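Local coordinates for protein argonaute 5 (Arabidopsis thaliana, PDB 4G0O) that probably recognises the 5' nucleotide of small RNAs through its MID domain and so sorts them for gene regulation, at residues S13-S18 / L67-R72; G37-K42 / L126-K131; E60-A65 / Y90-R95. All coordinates share one frame; numbering follows the deposited sequence.

How the contacts relate
The three contacts illustrate how one small domain packs its core and builds a ligand site, for two of the helices that pack here, 90-101 and 118-131, also meet at a sulfate ion. Contacts 1 and 2 are buried and lie on opposite sides of the chain's centre. Contact 1 joins a strand to a helix by hydrocarbon alone, whereas contact 2 joins two helices through sulfur, methyls and a lysine amine. Contact 3 is only partly buried: it shares helix 62-72 with contact 1, but adds a salt bridge on its more exposed side to an apolar centre. Although the centres of contacts 2 and 3 are about 24 Å apart, K131 and K94 bring their amines together at that sulfate.

Contact 1. Residues S13-S18 / L67-R72; sequences SWTCVS and LDIHKR
Segment 13-18, on strand 7-18, passes segment 67-72 of helix 62-72 with the CA atoms of V17 and I69, the nearest backbone pair, 8.8 Å apart, and side chains span that gap. V17 and I69 reach toward each other tip to tip. CD1 of I69 lies against both methyls of V17, unequally: it stands 3.3 Å from V17 CG2 and 4.1 Å from V17 CG1. The first distance is shorter than ordinary van der Waals contact, and chi2 of I69, at 137°, leaves CD1 away from any staggered position, so the exact placing of this methyl is doubtful. The other branch of I69 meets the strand two residues earlier, where its CG2 lies 4.3 Å from T15 CG2. The hydroxyl of T15 serves a different neighbour, hydrogen-bonding to the carbonyl oxygen of I52.

The Rossmann-like fold of MID domains is recognisable here: a parallel sheet carries helices against its faces, and strand 78-82 lies beside 13-18, with L79 touching both T15 and V17. At the end of segment 67-72, R72 folds back onto D68. R72 NH1 lies 3.0 Å from D68 OD1; this oxygen is in the guanidinium plane but is approached from 44° above its own carboxylate plane. R72 NE completes the salt bridge, 2.9 Å from the same D68 OD1, though its hydrogen bond is weak.

Charge is thus paired within segment 67-72, while the surfaces that meet across the contact are methyl groups. Such a join has no directional bond of its own; its hold depends on shape and on the exclusion of water.

Contact 2. Residues G37-K42 / L126-K131; sequences GMCVSK and LKINVK. With SO4 (sulfate ion), chain C.
C39 and I128 form the tightly enclosed part of this helix-helix contact, with C39 SG 4.2 Å from I128 CG2, a soft sulfur-to-methyl touch. Both residues are buried, and M44 touches each of them from a neighbouring loop. The backbones come nearest at C39 and L126, whose CA atoms are 7.3 Å apart.

Next to this pair, K42 and L126 cross at about a right angle. The lysine chain turns at its last two torsions (chi3 106°, chi4 -77°), which brings NZ to within 4.0 Å of L126 CD2. This is not an apolar end meeting a methyl: the amine hydrogen-bonds to the carbonyl oxygen of K3, in strand 3-5, and that bond gives the charge a polar partner beside the leucine.

In the MID fold, helix 118-131 also brings a lysine to the pocket that in Argonautes receives the 5' phosphate of the guide, and a sulfate occupies what is probably that place here. K131 NZ gives it a hydrogen bond of 2.8 Å to sulfate O3 and a weak one of 3.2 Å to O2. A third partner, the carbonyl oxygen of S105, also holds the amine, while the K131 side chain touches Q106.

The looser side of helix 27-42 carries S41, which is exposed. S41 OG turns back on its own helix to M38 O, at 2.9 Å, with a C=O...donor angle of 110°. It reaches that carbonyl from the same face as K42 N.

Contact 3. Residues E60-A65 / Y90-R95; sequences EHIEEA and YGKIKR. With SO4 (sulfate ion), chain C.
Sulfate oxygen O2 gathers weak hydrogen bonds from Y90 and K94 on helix 90-101, the helix that meets segment 60-65 through K92 and I93. Y90 OH stands 3.3 Å from O2, and K94 NZ stands 3.4 Å from it; K131, from helix 118-131, reaches the same ion, mainly through another of its oxygens. A tyrosine and a lysine one helical turn apart, joined by a second lysine, match the 5'-phosphate pocket of Argonaute MID domains, so the sulfate probably marks the phosphate site. K94 is bent at chi2 and chi3, and its CG passes 3.3 Å above the Y90 ring plane, offset toward the rim; lysine and phenol thereby approach the anion together, with O2 at the ring edge. S105 OG is a further partner of the K94 amine.

Toward helix 62-72 the chemistry changes. I62 is the buried centre: its CG2 lies 3.9 Å from K92 CD and 4.1 Å from I93 CG1, and the I62 and I93 side chains cross at about a right angle. I96, one turn farther along, touches I62 as well. H61 is at the N-cap position just before this helix, and its carbonyl oxygen accepts from A65 N.

On the more exposed side, K92 sets out with CG anti to its backbone N (chi1 -172°) and bends at chi3, putting its CD against I62 CG2 and its amine at E63. The resulting salt bridge is long and its hydrogen bond weak, with K92 NZ 3.3 Å from E63 OE1. The neighbouring methylene is nearly as near the acid: K92 CE lies 3.5 Å from E63 OE1.

Contact 1. Residues S13-S18 / L67-R72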
loop_
_atom_site.group_PDB
_atom_site.type_symbol
_atom_site.label_atom_id
_atom_site.label_comp_id
_atom_site.label_asym_id
_atom_site.label_seq_id
_atom_site.Cartn_x
_atom_site.Cartn_y
_atom_site.Cartn_z
ATOM N N SER A 13 10.897 -4.763 -2.246
ATOM C CA SER A 13 9.902 -5.815 -2.092
ATOM C C SER A 13 8.544 -5.236 -1.672
ATOM O O SER A 13 8.381 -4.751 -0.559
ATOM C CB SER A 13 10.392 -6.833 -1.057
ATOM O OG SER A 13 9.610 -8.013 -1.086
ATOM N N TRP A 14 7.577 -5.271 -2.577
ATOM C CA TRP A 14 6.261 -4.702 -2.305
ATOM C C TRP A 14 5.229 -5.429 -3.163
ATOM O O TRP A 14 5.578 -6.054 -4.160
ATOM C CB TRP A 14 6.235 -3.188 -2.601
ATOM C CG TRP A 14 6.326 -2.894 -4.073
ATOM C CD1 TRP A 14 7.460 -2.715 -4.807
ATOM C CD2 TRP A 14 5.230 -2.792 -5.002
ATOM N NE1 TRP A 14 7.141 -2.502 -6.132
ATOM C CE2 TRP A 14 5.780 -2.547 -6.273
ATOM C CE3 TRP A 14 3.842 -2.882 -4.873
ATOM C CZ2 TRP A 14 4.993 -2.400 -7.400
ATOM C CZ3 TRP A 14 3.070 -2.731 -5.994
ATOM C CH2 TRP A 14 3.643 -2.490 -7.241
ATOM N N THR A 15 3.966 -5.369 -2.761
ATOM C CA THR A 15 2.881 -5.850 -3.608
ATOM C C THR A 15 1.562 -5.279 -3.119
ATOM O O THR A 15 1.527 -4.517 -2.152
ATOM C CB THR A 15 2.814 -7.396 -3.692
ATOM O OG1 THR A 15 1.875 -7.780 -4.703
ATOM C CG2 THR A 15 2.410 -8.000 -2.357
ATOM N N CYS A 16 0.482 -5.648 -3.792
ATOM C CA CYS A 16 -0.812 -5.050 -3.526
ATOM C C CYS A 16 -1.867 -6.119 -3.315
ATOM O O CYS A 16 -1.900 -7.118 -4.045
ATOM C CB CYS A 16 -1.214 -4.188 -4.705
ATOM S SG CYS A 16 -2.854 -3.476 -4.588
ATOM N N VAL A 17 -2.727 -5.901 -2.323
ATOM C CA VAL A 17 -3.876 -6.770 -2.103
ATOM C C VAL A 17 -5.130 -5.946 -2.102
ATOM O O VAL A 17 -5.168 -4.852 -1.522
ATOM C CB VAL A 17 -3.818 -7.475 -0.745
ATOM C CG1 VAL A 17 -4.799 -8.638 -0.695
ATOM C CG2 VAL A 17 -2.458 -7.978 -0.516
ATOM N N SER A 18 -6.167 -6.485 -2.728
ATOM C CA SER A 18 -7.453 -5.821 -2.742
ATOM C C SER A 18 -8.551 -6.688 -2.149
ATOM O O SER A 18 -8.781 -7.815 -2.593
ATOM C CB SER A 18 -7.827 -5.423 -4.169
ATOM O OG SER A 18 -9.174 -5.008 -4.205
ATOM N N LEU A 67 -1.814 -14.045 5.368
ATOM C CA LEU A 67 -0.831 -15.056 5.760
ATOM C C LEU A 67 -0.201 -15.702 4.532
ATOM O O LEU A 67 0.968 -16.070 4.549
ATOM C CB LEU A 67 -1.428 -16.111 6.694
ATOM C CG LEU A 67 -0.412 -17.178 7.145
ATOM C CD1 LEU A 67 0.581 -16.598 8.139
ATOM C CD2 LEU A 67 -1.099 -18.419 7.713
ATOM N N ASP A 68 -0.962 -15.815 3.452
ATOM C CA ASP A 68 -0.414 -16.371 2.213
ATOM C C ASP A 68 0.663 -15.443 1.658
ATOM O O ASP A 68 1.763 -15.873 1.307
ATOM C CB ASP A 68 -1.525 -16.553 1.177
ATOM C CG ASP A 68 -1.012 -17.083 -0.149
ATOM O OD1 ASP A 68 -1.417 -16.533 -1.197
ATOM O OD2 ASP A 68 -0.227 -18.059 -0.153
ATOM N N ILE A 69 0.342 -14.156 1.593
ATOM C CA ILE A 69 1.264 -13.165 1.031
ATOM C C ILE A 69 2.543 -13.126 1.842
ATOM O O ILE A 69 3.645 -13.056 1.300
ATOM C CB ILE A 69 0.606 -11.797 1.020
ATOM C CG1 ILE A 69 -0.332 -11.721 -0.179
ATOM C CG2 ILE A 69 1.650 -10.689 0.949
ATOM C CD1 ILE A 69 -1.612 -11.105 0.134
ATOM N N HIS A 70 2.372 -13.212 3.154
ATOM C CA HIS A 70 3.481 -13.184 4.083
ATOM C C HIS A 70 4.416 -14.372 3.933
ATOM O O HIS A 70 5.622 -14.211 4.079
ATOM C CB HIS A 70 2.972 -13.122 5.515
ATOM C CG HIS A 70 4.054 -13.238 6.535
ATOM N ND1 HIS A 70 5.128 -12.376 6.581
ATOM C CD2 HIS A 70 4.240 -14.128 7.543
ATOM C CE1 HIS A 70 5.918 -12.716 7.584
ATOM N NE2 HIS A 70 5.401 -13.781 8.181
ATOM N N LYS A 71 3.872 -15.560 3.660
ATOM C CA LYS A 71 4.721 -16.760 3.559
ATOM C C LYS A 71 5.408 -16.856 2.207
ATOM O O LYS A 71 6.506 -17.407 2.096
ATOM C CB LYS A 71 3.946 -18.051 3.861
ATOM C CG LYS A 71 3.439 -18.121 5.289
ATOM C CD LYS A 71 2.913 -19.499 5.665
ATOM C CE LYS A 71 2.580 -19.522 7.149
ATOM N NZ LYS A 71 2.277 -20.891 7.648
ATOM N N ARG A 72 4.761 -16.295 1.189
ATOM C CA ARG A 72 5.285 -16.326 -0.173
ATOM C C ARG A 72 6.204 -15.157 -0.400
ATOM O O ARG A 72 6.908 -15.107 -1.405
ATOM C CB ARG A 72 4.152 -16.289 -1.204
ATOM C CG ARG A 72 3.185 -17.464 -1.075
ATOM C CD ARG A 72 2.375 -17.693 -2.343
ATOM N NE ARG A 72 1.208 -16.819 -2.446
ATOM C CZ ARG A 72 1.167 -15.734 -3.211
ATOM N NH1 ARG A 72 0.072 -14.994 -3.260
ATOM N NH2 ARG A 72 2.228 -15.385 -3.930
#

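Contact 2. Residues G37-K42 / L126-K131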
loop_
_atom_site.group_PDB
_atom_site.type_symbol
_atom_site.label_atom_id
_atom_site.label_comp_id
_atom_site.label_asym_id
_atom_site.label_seq_id
_atom_site.Cartn_x
_atom_site.Cartn_y
_atom_site.Cartn_z
ATOM N N GLY A 37 4.785 6.335 -8.822
ATOM C CA GLY A 37 5.304 7.473 -9.561
ATOM C C GLY A 37 5.337 8.719 -8.693
ATOM O O GLY A 37 6.258 9.524 -8.778
ATOM N N MET A 38 4.320 8.865 -7.849
ATOM C CA MET A 38 4.250 9.957 -6.881
ATOM C C MET A 38 5.273 9.777 -5.740
ATOM O O MET A 38 5.947 10.732 -5.353
ATOM C CB MET A 38 2.815 10.088 -6.342
ATOM C CG MET A 38 2.611 11.169 -5.292
ATOM S SD MET A 38 3.087 12.845 -5.811
ATOM C CE MET A 38 1.770 13.264 -6.975
ATOM N N CYS A 39 5.400 8.561 -5.207
ATOM C CA CYS A 39 6.459 8.282 -4.238
ATOM C C CYS A 39 7.814 8.641 -4.844
ATOM O O CYS A 39 8.642 9.290 -4.208
ATOM C CB CYS A 39 6.466 6.800 -3.827
ATOM S SG CYS A 39 5.105 6.272 -2.709
ATOM N N VAL A 40 8.034 8.219 -6.086
ATOM C CA VAL A 40 9.339 8.395 -6.715
ATOM C C VAL A 40 9.652 9.858 -7.040
ATOM O O VAL A 40 10.755 10.332 -6.775
ATOM C CB VAL A 40 9.513 7.487 -7.947
ATOM C CG1 VAL A 40 10.612 8.021 -8.864
ATOM C CG2 VAL A 40 9.835 6.060 -7.485
ATOM N N SER A 41 8.676 10.584 -7.575
ATOM C CA SER A 41 8.885 12.010 -7.848
ATOM C C SER A 41 9.270 12.775 -6.583
ATOM O O SER A 41 9.955 13.793 -6.659
ATOM C CB SER A 41 7.637 12.647 -8.461
ATOM O OG SER A 41 6.529 12.512 -7.583
ATOM N N LYS A 42 8.836 12.286 -5.421
ATOM C CA LYS A 42 9.097 12.998 -4.168
ATOM C C LYS A 42 10.407 12.589 -3.491
ATOM O O LYS A 42 10.836 13.242 -2.539
ATOM C CB LYS A 42 7.918 12.888 -3.201
ATOM C CG LYS A 42 6.633 13.533 -3.726
ATOM C CD LYS A 42 5.575 13.680 -2.636
ATOM C CE LYS A 42 5.435 15.142 -2.187
ATOM N NZ LYS A 42 6.532 15.580 -1.284
ATOM N N LEU A 126 3.864 10.157 1.288
ATOM C CA LEU A 126 4.663 10.605 2.430
ATOM C C LEU A 126 4.471 9.656 3.613
ATOM O O LEU A 126 5.420 9.381 4.353
ATOM C CB LEU A 126 4.267 12.020 2.831
ATOM C CG LEU A 126 4.672 13.138 1.867
ATOM C CD1 LEU A 126 3.813 14.380 2.108
ATOM C CD2 LEU A 126 6.156 13.458 2.032
ATOM N N LYS A 127 3.241 9.165 3.784
ATOM C CA LYS A 127 2.949 8.154 4.800
ATOM C C LYS A 127 3.763 6.899 4.531
ATOM O O LYS A 127 4.349 6.337 5.438
ATOM C CB LYS A 127 1.457 7.815 4.824
ATOM C CG LYS A 127 0.536 8.985 5.198
ATOM C CD LYS A 127 -0.911 8.617 4.896
ATOM C CE LYS A 127 -1.895 9.688 5.354
ATOM N NZ LYS A 127 -3.309 9.295 5.028
ATOM N N ILE A 128 3.810 6.476 3.270
ATOM C CA ILE A 128 4.610 5.314 2.886
ATOM C C ILE A 128 6.111 5.515 3.119
ATOM O O ILE A 128 6.793 4.589 3.521
ATOM C CB ILE A 128 4.327 4.897 1.415
ATOM C CG1 ILE A 128 3.001 4.135 1.320
ATOM C CG2 ILE A 128 5.443 4.034 0.855
ATOM C CD1 ILE A 128 2.493 4.026 -0.098
ATOM N N ASN A 129 6.625 6.722 2.877
ATOM C CA ASN A 129 8.057 6.995 3.086
ATOM C C ASN A 129 8.503 6.796 4.528
ATOM O O ASN A 129 9.521 6.173 4.778
ATOM C CB ASN A 129 8.441 8.408 2.627
ATOM C CG ASN A 129 9.947 8.653 2.683
ATOM O OD1 ASN A 129 10.732 7.824 2.244
ATOM N ND2 ASN A 129 10.350 9.791 3.243
ATOM N N VAL A 130 7.744 7.315 5.483
ATOM C CA VAL A 130 8.077 7.089 6.884
ATOM C C VAL A 130 7.929 5.620 7.331
ATOM O O VAL A 130 8.791 5.111 8.041
ATOM C CB VAL A 130 7.295 8.010 7.797
ATOM C CG1 VAL A 130 5.994 8.336 7.165
ATOM C CG2 VAL A 130 7.087 7.372 9.174
ATOM N N LYS A 131 6.861 4.945 6.896
ATOM C CA LYS A 131 6.639 3.540 7.228
ATOM C C LYS A 131 7.760 2.633 6.740
ATOM O O LYS A 131 7.985 1.560 7.301
ATOM C CB LYS A 131 5.311 3.042 6.636
ATOM C CG LYS A 131 4.104 3.494 7.409
ATOM C CD LYS A 131 2.819 3.046 6.760
ATOM C CE LYS A 131 1.647 3.698 7.451
ATOM N NZ LYS A 131 0.520 2.761 7.556
HETATM S S SO4 C . -2.539 4.363 7.590
HETATM O O1 SO4 C . -3.715 4.978 6.964
HETATM O O2 SO4 C . -2.696 2.884 7.539
HETATM O O3 SO4 C . -1.314 4.816 6.910
HETATM O O4 SO4 C . -2.429 4.815 8.985
#

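Contact 3. Residues E60-A65 / Y90-R95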
loop_
_atom_site.group_PDB
_atom_site.type_symbol
_atom_site.label_atom_id
_atom_site.label_comp_id
_atom_site.label_asym_id
_atom_site.label_seq_id
_atom_site.Cartn_x
_atom_site.Cartn_y
_atom_site.Cartn_z
ATOM N N GLU A 60 -13.881 -11.925 3.087
ATOM C CA GLU A 60 -13.899 -13.020 4.061
ATOM C C GLU A 60 -12.601 -13.828 4.034
ATOM O O GLU A 60 -12.377 -14.686 4.886
ATOM C CB GLU A 60 -15.131 -13.937 3.903
ATOM C CG GLU A 60 -15.766 -13.994 2.512
ATOM C CD GLU A 60 -16.600 -12.760 2.164
ATOM O OE1 GLU A 60 -16.170 -12.006 1.273
ATOM O OE2 GLU A 60 -17.674 -12.551 2.770
ATOM N N HIS A 61 -11.752 -13.545 3.055
ATOM C CA HIS A 61 -10.460 -14.214 2.937
ATOM C C HIS A 61 -9.295 -13.382 3.501
ATOM O O HIS A 61 -8.151 -13.566 3.074
ATOM C CB HIS A 61 -10.162 -14.527 1.468
ATOM C CG HIS A 61 -10.922 -15.694 0.922
ATOM N ND1 HIS A 61 -10.298 -16.852 0.498
ATOM C CD2 HIS A 61 -12.246 -15.886 0.720
ATOM C CE1 HIS A 61 -11.211 -17.706 0.069
ATOM N NE2 HIS A 61 -12.400 -17.139 0.185
ATOM N N ILE A 62 -9.572 -12.475 4.436
ATOM C CA ILE A 62 -8.528 -11.555 4.945
ATOM C C ILE A 62 -7.403 -12.311 5.669
ATOM O O ILE A 62 -6.230 -12.171 5.336
ATOM C CB ILE A 62 -9.129 -10.459 5.874
ATOM C CG1 ILE A 62 -9.821 -9.373 5.046
ATOM C CG2 ILE A 62 -8.059 -9.815 6.753
ATOM C CD1 ILE A 62 -10.787 -8.525 5.836
ATOM N N GLU A 63 -7.772 -13.127 6.648
ATOM C CA GLU A 63 -6.785 -13.888 7.406
ATOM C C GLU A 63 -5.940 -14.756 6.465
ATOM O O GLU A 63 -4.715 -14.712 6.520
ATOM C CB GLU A 63 -7.466 -14.729 8.498
ATOM C CG GLU A 63 -8.239 -13.922 9.565
ATOM C CD GLU A 63 -9.678 -13.569 9.162
ATOM O OE1 GLU A 63 -10.505 -13.325 10.067
ATOM O OE2 GLU A 63 -9.994 -13.519 7.952
ATOM N N GLU A 64 -6.611 -15.502 5.581
ATOM C CA GLU A 64 -5.968 -16.374 4.583
ATOM C C GLU A 64 -5.005 -15.654 3.634
ATOM O O GLU A 64 -3.875 -16.102 3.439
ATOM C CB GLU A 64 -7.037 -17.107 3.740
ATOM C CG GLU A 64 -6.478 -18.105 2.713
ATOM C CD GLU A 64 -6.854 -17.805 1.249
ATOM O OE1 GLU A 64 -6.651 -16.651 0.791
ATOM O OE2 GLU A 64 -7.343 -18.742 0.551
ATOM N N ALA A 65 -5.475 -14.565 3.017
ATOM C CA ALA A 65 -4.690 -13.817 2.027
ATOM C C ALA A 65 -3.443 -13.211 2.643
ATOM O O ALA A 65 -2.353 -13.325 2.099
ATOM C CB ALA A 65 -5.535 -12.712 1.404
ATOM N N TYR A 90 -10.665 -2.612 9.152
ATOM C CA TYR A 90 -9.340 -1.977 9.223
ATOM C C TYR A 90 -8.519 -2.382 10.452
ATOM O O TYR A 90 -7.319 -2.658 10.343
ATOM C CB TYR A 90 -9.477 -0.455 9.127
ATOM C CG TYR A 90 -8.205 0.331 9.384
ATOM C CD1 TYR A 90 -8.089 1.146 10.504
ATOM C CD2 TYR A 90 -7.141 0.289 8.494
ATOM C CE1 TYR A 90 -6.936 1.886 10.743
ATOM C CE2 TYR A 90 -5.984 1.027 8.724
ATOM C CZ TYR A 90 -5.884 1.820 9.857
ATOM O OH TYR A 90 -4.738 2.553 10.104
ATOM N N GLY A 91 -9.156 -2.426 11.619
ATOM C CA GLY A 91 -8.481 -2.874 12.831
ATOM C C GLY A 91 -7.936 -4.284 12.696
ATOM O O GLY A 91 -6.777 -4.535 13.007
ATOM N N LYS A 92 -8.779 -5.199 12.225
ATOM C CA LYS A 92 -8.358 -6.560 11.952
ATOM C C LYS A 92 -7.122 -6.595 11.038
ATOM O O LYS A 92 -6.132 -7.282 11.339
ATOM C CB LYS A 92 -9.503 -7.354 11.310
ATOM C CG LYS A 92 -9.184 -8.830 11.172
ATOM C CD LYS A 92 -10.018 -9.526 10.083
ATOM C CE LYS A 92 -11.391 -9.971 10.579
ATOM N NZ LYS A 92 -12.218 -10.528 9.460
ATOM N N ILE A 93 -7.169 -5.852 9.931
ATOM C CA ILE A 93 -6.071 -5.879 8.962
ATOM C C ILE A 93 -4.764 -5.345 9.532
ATOM O O ILE A 93 -3.700 -5.912 9.282
ATOM C CB ILE A 93 -6.426 -5.120 7.664
ATOM C CG1 ILE A 93 -7.643 -5.766 7.001
ATOM C CG2 ILE A 93 -5.232 -5.093 6.689
ATOM C CD1 ILE A 93 -8.154 -5.010 5.801
ATOM N N LYS A 94 -4.832 -4.261 10.298
ATOM C CA LYS A 94 -3.615 -3.665 10.842
ATOM C C LYS A 94 -3.022 -4.579 11.886
ATOM O O LYS A 94 -1.806 -4.783 11.924
ATOM C CB LYS A 94 -3.901 -2.316 11.476
ATOM C CG LYS A 94 -4.281 -1.247 10.481
ATOM C CD LYS A 94 -3.085 -0.390 10.102
ATOM C CE LYS A 94 -2.504 -0.763 8.732
ATOM N NZ LYS A 94 -1.214 -0.040 8.461
ATOM N N ARG A 95 -3.896 -5.111 12.738
ATOM C CA ARG A 95 -3.502 -6.062 13.767
ATOM C C ARG A 95 -2.751 -7.238 13.129
ATOM O O ARG A 95 -1.665 -7.605 13.565
ATOM C CB ARG A 95 -4.737 -6.552 14.553
ATOM C CG ARG A 95 -4.466 -7.803 15.397
ATOM C CD ARG A 95 -5.682 -8.309 16.165
ATOM N NE ARG A 95 -6.758 -8.788 15.292
ATOM C CZ ARG A 95 -6.774 -9.980 14.700
ATOM N NH1 ARG A 95 -7.800 -10.336 13.929
ATOM N NH2 ARG A 95 -5.766 -10.824 14.873
HETATM S S SO4 C . -2.539 4.363 7.590
HETATM O O1 SO4 C . -3.715 4.978 6.964
HETATM O O2 SO4 C . -2.696 2.884 7.539
HETATM O O3 SO4 C . -1.314 4.816 6.910
HETATM O O4 SO4 C . -2.429 4.815 8.985
#